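Local coordinates for phosphate-binding protein PstS 2 (Streptococcus pneumoniae, PDB 4H1X) that probably captures phosphate at the outer face of the cell membrane as the solute-binding component of the PstSACB ABC transporter, at residues S115-D120 against Q152-K157. Numbering follows the deposited sequence.
Sequences SKLGQD and QHLSGK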
loop_
_atom_site.group_PDB
_atom_site.type_symbol
_atom_site.label_atom_id
_atom_site.label_comp_id
_atom_site.label_asym_id
_atom_site.label_seq_id
_atom_site.Cartn_x
_atom_site.Cartn_y
_atom_site.Cartn_z
ATOM N N SER A 115 -21.611 0.166 13.889
ATOM C CA SER A 115 -22.817 1.002 13.997
ATOM C C SER A 115 -23.534 1.131 12.664
ATOM O O SER A 115 -22.934 0.864 11.629
ATOM C CB SER A 115 -22.434 2.392 14.506
ATOM O OG SER A 115 -21.611 3.100 13.587
ATOM N N LYS A 116 -24.818 1.548 12.684
ATOM C CA LYS A 116 -25.577 1.831 11.458
ATOM C C LYS A 116 -24.801 2.871 10.617
ATOM O O LYS A 116 -24.713 2.740 9.393
ATOM C CB LYS A 116 -26.960 2.376 11.849
ATOM C CG LYS A 116 -27.965 2.462 10.705
ATOM C CD LYS A 116 -29.329 2.900 11.239
ATOM C CE LYS A 116 -30.393 2.860 10.175
ATOM N NZ LYS A 116 -31.002 1.508 10.062
ATOM N N LEU A 117 -24.239 3.902 11.282
ATOM C CA LEU A 117 -23.471 4.935 10.591
ATOM C C LEU A 117 -22.214 4.304 9.920
ATOM O O LEU A 117 -21.952 4.593 8.743
ATOM C CB LEU A 117 -23.095 6.073 11.562
ATOM C CG LEU A 117 -22.142 7.162 11.011
ATOM C CD1 LEU A 117 -22.769 7.892 9.822
ATOM C CD2 LEU A 117 -21.762 8.136 12.109
ATOM N N GLY A 118 -21.465 3.474 10.662
ATOM C CA GLY A 118 -20.289 2.763 10.141
ATOM C C GLY A 118 -20.664 1.936 8.927
ATOM O O GLY A 118 -19.950 1.944 7.917
ATOM N N GLN A 119 -21.796 1.230 9.005
ATOM C CA GLN A 119 -22.323 0.425 7.882
ATOM C C GLN A 119 -22.683 1.315 6.674
ATOM O O GLN A 119 -22.417 0.934 5.531
ATOM C CB GLN A 119 -23.563 -0.369 8.329
ATOM C CG GLN A 119 -23.210 -1.494 9.324
ATOM C CD GLN A 119 -24.435 -2.223 9.808
ATOM O OE1 GLN A 119 -24.744 -2.261 11.019
ATOM N NE2 GLN A 119 -25.187 -2.757 8.881
ATOM N N ASP A 120 -23.232 2.523 6.926
ATOM C CA ASP A 120 -23.560 3.446 5.827
ATOM C C ASP A 120 -22.258 3.928 5.147
ATOM O O ASP A 120 -22.199 4.043 3.920
ATOM C CB ASP A 120 -24.384 4.630 6.332
ATOM C CG ASP A 120 -24.895 5.497 5.194
ATOM O OD1 ASP A 120 -25.759 5.020 4.428
ATOM O OD2 ASP A 120 -24.325 6.585 4.981
ATOM N N GLN A 152 -28.265 9.492 3.337
ATOM C CA GLN A 152 -29.356 9.441 4.331
ATOM C C GLN A 152 -29.273 10.707 5.192
ATOM O O GLN A 152 -30.115 10.919 6.076
ATOM C CB GLN A 152 -29.279 8.164 5.217
ATOM C CG GLN A 152 -28.861 6.882 4.474
ATOM C CD GLN A 152 -29.189 5.589 5.191
ATOM O OE1 GLN A 152 -29.017 5.445 6.407
ATOM N NE2 GLN A 152 -29.612 4.584 4.431
ATOM N N HIS A 153 -28.234 11.551 4.910
ATOM C CA HIS A 153 -27.876 12.796 5.599
ATOM C C HIS A 153 -27.813 12.488 7.087
ATOM O O HIS A 153 -28.557 13.054 7.901
ATOM C CB HIS A 153 -28.842 13.940 5.247
ATOM C CG HIS A 153 -28.866 14.234 3.783
ATOM N ND1 HIS A 153 -27.891 15.024 3.189
ATOM C CD2 HIS A 153 -29.716 13.791 2.827
ATOM C CE1 HIS A 153 -28.192 15.053 1.900
ATOM N NE2 HIS A 153 -29.287 14.329 1.635
ATOM N N LEU A 154 -26.959 11.495 7.421
ATOM C CA LEU A 154 -26.822 10.997 8.783
ATOM C C LEU A 154 -26.047 11.938 9.649
ATOM O O LEU A 154 -25.490 12.935 9.184
ATOM C CB LEU A 154 -26.175 9.609 8.829
ATOM C CG LEU A 154 -26.978 8.434 8.260
ATOM C CD1 LEU A 154 -26.183 7.151 8.358
ATOM C CD2 LEU A 154 -28.320 8.259 8.970
ATOM N N SER A 155 -26.065 11.638 10.940
ATOM C CA SER A 155 -25.357 12.415 11.920
ATOM C C SER A 155 -24.692 11.458 12.856
ATOM O O SER A 155 -25.210 10.372 13.114
ATOM C CB SER A 155 -26.300 13.354 12.665
ATOM O OG SER A 155 -25.550 14.282 13.427
ATOM N N GLY A 156 -23.565 11.873 13.382
ATOM C CA GLY A 156 -22.829 11.054 14.317
ATOM C C GLY A 156 -21.353 11.118 14.030
ATOM O O GLY A 156 -20.919 11.853 13.142
ATOM N N LYS A 157 -20.592 10.341 14.794
ATOM C CA LYS A 157 -19.138 10.306 14.678
ATOM C C LYS A 157 -18.660 8.895 14.383
ATOM O O LYS A 157 -19.199 7.922 14.918
ATOM C CB LYS A 157 -18.473 10.841 15.965
ATOM C CG LYS A 157 -16.935 10.919 15.912
ATOM C CD LYS A 157 -16.296 10.946 17.297
ATOM C CE LYS A 157 -15.159 9.952 17.438
ATOM N NZ LYS A 157 -15.633 8.623 17.927
HETATM O O HOH W 1 -20.409 5.206 15.026
HETATM O O HOH W 2 -27.715 5.206 1.816
HETATM O O HOH W 3 -26.108 8.841 4.851
#
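Leu117 and Leu154 carry the apolar half of this contact, one from helix 116-126 and the other from the irregular segment just ahead of the strand that runs through Gly156 and Lys157, both turned toward the partner segment at their base, their chains sliding past each other in opposite directions. The branches of Leu117 divide the work. With CG anti to the backbone N, Leu117 CD1 lies 3.8 Å from Leu154 CD1, while Leu117 CD2 reaches the strand backbone, 3.6 Å from Gly156 C. Gly156, which has no side chain, brings bare backbone up to that methyl. Leu154, with CG anti to its carbonyl carbon, sends CD1 obliquely across to Asp120, Leu154 CD1 lying 3.7 Å from Asp120 CB, so one methyl touches two successive inward-facing positions of the helix. Here, near the outer end of one lobe of a two-lobed periplasmic-binding-protein fold, the first turn of helix 116-126 crosses strand 155-157 almost at right angles (94°), and both leucines also touch Val184 on the neighbouring parallel strand 183-190. Beyond the leucines the contact becomes polar. The carboxylate of buried Asp120 and the amide of exposed Gln152 slide past each other in opposite directions, their planes 30° apart, and water links them: one molecule donates to Asp120 OD2 (2.9 Å) and accepts from Gln152 N (2.7 Å), while a second bridges Asp120 OD1 and, weakly, Gln152 NE2. Asp120 OD2 also hydrogen-bonds the hydroxyls of Tyr177 and Tyr149, partners that would help to stabilise a buried negative charge. At the other end, Ser115 OG caps the helix by accepting from Gly118 N (3.0 Å, N-H...O 162°), and a further water joins this same hydroxyl to Lys157 O on the strand.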